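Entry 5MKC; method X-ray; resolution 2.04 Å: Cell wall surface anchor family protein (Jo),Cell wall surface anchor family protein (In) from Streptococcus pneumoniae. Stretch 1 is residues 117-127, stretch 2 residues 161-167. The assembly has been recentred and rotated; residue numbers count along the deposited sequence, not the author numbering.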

# COMPACT_ATOMS: atom_id res chain seq x y z
N ASP A 117 2.82 -10.94 8.97
CA ASP A 117 4.26 -10.69 9.12
C ASP A 117 4.88 -10.14 7.83
O ASP A 117 4.85 -10.77 6.76
CB ASP A 117 4.96 -11.96 9.54
CG ASP A 117 4.46 -12.49 10.88
OD1 ASP A 117 4.24 -11.68 11.82
OD2 ASP A 117 4.28 -13.71 11.02
N LEU A 118 5.43 -8.95 7.94
CA LEU A 118 6.14 -8.33 6.84
C LEU A 118 7.42 -9.12 6.58
O LEU A 118 8.08 -9.55 7.53
CB LEU A 118 6.49 -6.89 7.24
CG LEU A 118 7.16 -6.03 6.18
CD1 LEU A 118 6.32 -5.91 4.92
CD2 LEU A 118 7.42 -4.65 6.76
N GLN A 119 7.78 -9.34 5.32
CA GLN A 119 9.01 -10.08 5.05
C GLN A 119 10.19 -9.16 5.13
O GLN A 119 10.24 -8.14 4.44
CB GLN A 119 8.95 -10.78 3.70
CG GLN A 119 7.77 -11.71 3.56
CD GLN A 119 7.69 -12.77 4.65
OE1 GLN A 119 7.20 -12.53 5.78
NE2 GLN A 119 8.13 -13.96 4.31
N LEU A 120 11.16 -9.52 5.98
CA LEU A 120 12.26 -8.61 6.33
C LEU A 120 13.61 -9.21 5.96
O LEU A 120 13.68 -10.33 5.50
CB LEU A 120 12.23 -8.32 7.85
CG LEU A 120 10.92 -7.77 8.39
CD1 LEU A 120 10.96 -7.69 9.92
CD2 LEU A 120 10.61 -6.40 7.82
N GLY A 121 14.69 -8.46 6.17
CA GLY A 121 16.03 -8.97 5.92
C GLY A 121 16.42 -10.14 6.81
O GLY A 121 15.72 -10.49 7.78
N THR A 122 17.57 -10.73 6.52
CA THR A 122 18.28 -11.60 7.47
C THR A 122 18.55 -10.87 8.79
O THR A 122 18.51 -11.48 9.84
CB THR A 122 19.60 -12.15 6.86
OG1 THR A 122 20.42 -11.08 6.34
CG2 THR A 122 19.27 -13.19 5.76
N ASP A 123 18.75 -9.56 8.73
CA ASP A 123 19.01 -8.75 9.91
C ASP A 123 17.75 -8.36 10.71
O ASP A 123 17.83 -7.63 11.70
CB ASP A 123 19.78 -7.47 9.52
CG ASP A 123 18.99 -6.60 8.55
OD1 ASP A 123 17.92 -7.04 8.09
OD2 ASP A 123 19.44 -5.48 8.23
N GLY A 124 16.58 -8.79 10.26
CA GLY A 124 15.32 -8.45 10.95
C GLY A 124 14.85 -7.01 10.81
O GLY A 124 13.96 -6.59 11.51
N ARG A 125 15.43 -6.25 9.88
CA ARG A 125 14.95 -4.91 9.54
C ARG A 125 14.35 -4.84 8.13
O ARG A 125 14.64 -5.69 7.28
CB ARG A 125 16.09 -3.92 9.62
CG ARG A 125 16.75 -3.77 10.99
CD ARG A 125 17.73 -2.60 11.01
NE ARG A 125 18.75 -2.72 9.96
CZ ARG A 125 19.13 -1.75 9.12
NH1 ARG A 125 18.63 -0.51 9.18
NH2 ARG A 125 20.05 -2.02 8.21
N PHE A 126 13.52 -3.82 7.89
CA PHE A 126 12.94 -3.62 6.57
C PHE A 126 13.92 -2.80 5.75
O PHE A 126 14.03 -1.58 5.92
CB PHE A 126 11.64 -2.86 6.72
CG PHE A 126 10.74 -2.84 5.50
CD1 PHE A 126 10.39 -4.00 4.84
CD2 PHE A 126 10.11 -1.66 5.14
CE1 PHE A 126 9.48 -3.95 3.76
CE2 PHE A 126 9.21 -1.60 4.09
CZ PHE A 126 8.90 -2.74 3.40
N ASP A 127 14.66 -3.48 4.87
CA ASP A 127 15.75 -2.84 4.13
C ASP A 127 15.34 -2.60 2.68
O ASP A 127 14.34 -3.16 2.25
CB ASP A 127 16.96 -3.73 4.18
CG ASP A 127 17.48 -3.93 5.61
OD1 ASP A 127 17.49 -2.96 6.40
OD2 ASP A 127 17.88 -5.08 5.91
N LYS A 161 10.81 8.95 1.62
CA LYS A 161 11.46 7.97 2.46
C LYS A 161 10.47 6.88 2.77
O LYS A 161 9.29 7.13 2.86
CB LYS A 161 11.89 8.61 3.77
CG LYS A 161 12.86 9.76 3.63
CD LYS A 161 13.15 10.26 5.04
CE LYS A 161 14.32 11.23 5.12
NZ LYS A 161 14.04 12.51 4.40
N VAL A 162 10.98 5.66 2.97
CA VAL A 162 10.20 4.53 3.45
C VAL A 162 10.73 4.13 4.84
O VAL A 162 11.91 3.84 5.00
CB VAL A 162 10.37 3.33 2.50
CG1 VAL A 162 9.68 2.06 3.02
CG2 VAL A 162 9.87 3.71 1.11
N LEU A 163 9.85 4.15 5.84
CA LEU A 163 10.23 3.94 7.23
C LEU A 163 9.48 2.74 7.80
O LEU A 163 8.38 2.41 7.34
CB LEU A 163 9.90 5.17 8.05
CG LEU A 163 10.39 6.49 7.44
CD1 LEU A 163 9.83 7.65 8.22
CD2 LEU A 163 11.90 6.64 7.44
N TYR A 164 10.08 2.07 8.76
CA TYR A 164 9.47 0.91 9.41
C TYR A 164 9.89 0.93 10.85
O TYR A 164 11.03 1.28 11.16
CB TYR A 164 9.96 -0.42 8.78
CG TYR A 164 9.26 -1.63 9.34
CD1 TYR A 164 7.90 -1.81 9.15
CD2 TYR A 164 9.95 -2.61 10.04
CE1 TYR A 164 7.25 -2.94 9.64
CE2 TYR A 164 9.30 -3.74 10.53
CZ TYR A 164 7.96 -3.90 10.33
OH TYR A 164 7.29 -4.99 10.83
N ASP A 165 8.99 0.56 11.74
CA ASP A 165 9.35 0.28 13.13
C ASP A 165 9.03 -1.20 13.44
O ASP A 165 7.90 -1.65 13.20
CB ASP A 165 8.56 1.22 14.04
CG ASP A 165 8.90 1.04 15.49
OD1 ASP A 165 9.71 1.83 16.05
OD2 ASP A 165 8.42 0.03 16.03
N THR A 166 10.00 -1.96 13.97
CA THR A 166 9.83 -3.39 14.20
C THR A 166 8.87 -3.70 15.34
O THR A 166 8.31 -4.80 15.43
CB THR A 166 11.17 -4.11 14.45
OG1 THR A 166 11.87 -3.56 15.60
CG2 THR A 166 12.05 -4.03 13.21
N THR A 167 8.68 -2.75 16.24
CA THR A 167 7.77 -2.94 17.36
C THR A 167 6.34 -2.67 16.94
O THR A 167 5.47 -3.47 17.19
CB THR A 167 8.14 -2.06 18.54
OG1 THR A 167 9.42 -2.46 19.01
CG2 THR A 167 7.14 -2.23 19.69
O HOH W 1 5.72 -7.43 10.56

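The two stretches meet mainly through side chains: no direct hydrogen bond joins them, and the contact buries 283 Å² in total. By CA position the register pairs F126 with Y164, whose CA atoms lie 6.4 Å apart. Stretch 2 enters as a β-strand, and its alternation sends V162 and Y164 toward stretch 1 while L163 points away.

Y164 is the centre of the contact. Its t rotamer (chi1 −175°) lays the ring among L118, L120 and F126. L118, also t at chi1, places CD2 over one face of the ring, 3.8 Å from its centroid and 3.4 Å from Y164 CE1, a CH-π contact. L120 adopts m at chi1 and brings its CD2 to 4.0 Å from Y164 CE2. The phenol is not left unpaired in this apolar setting: one water lies 2.9 Å from Y164 OH and accepts a hydrogen bond from L118 N at 3.0 Å, linking the stretches indirectly.

F126, again t (chi1 −166°), packs its CB 3.6 Å from Y164 CB, and its ring packs against V162, where F126 CE2 lies 3.8 Å from V162 CG1. The two aromatic rings are oblique, with centroids 5.5 Å apart and planes at 53°.

Between the leucines and F126, stretch 1 folds through a type I turn from G121 to G124, with G124 N bonded to G121 O (3.1 Å) and G121 N to R125 O (3.0 Å). The positive phi of G124 favours glycine, and its carbonyl O meets T166 CG2 at 3.6 Å. D123, p at chi1, turns its carboxylate back so that OD1 accepts from R125 N (3.2 Å). R125 NE reaches D123 OD2 at 3.3 Å in a salt bridge with a weak hydrogen bond, and the end of the arginine leads away from stretch 2.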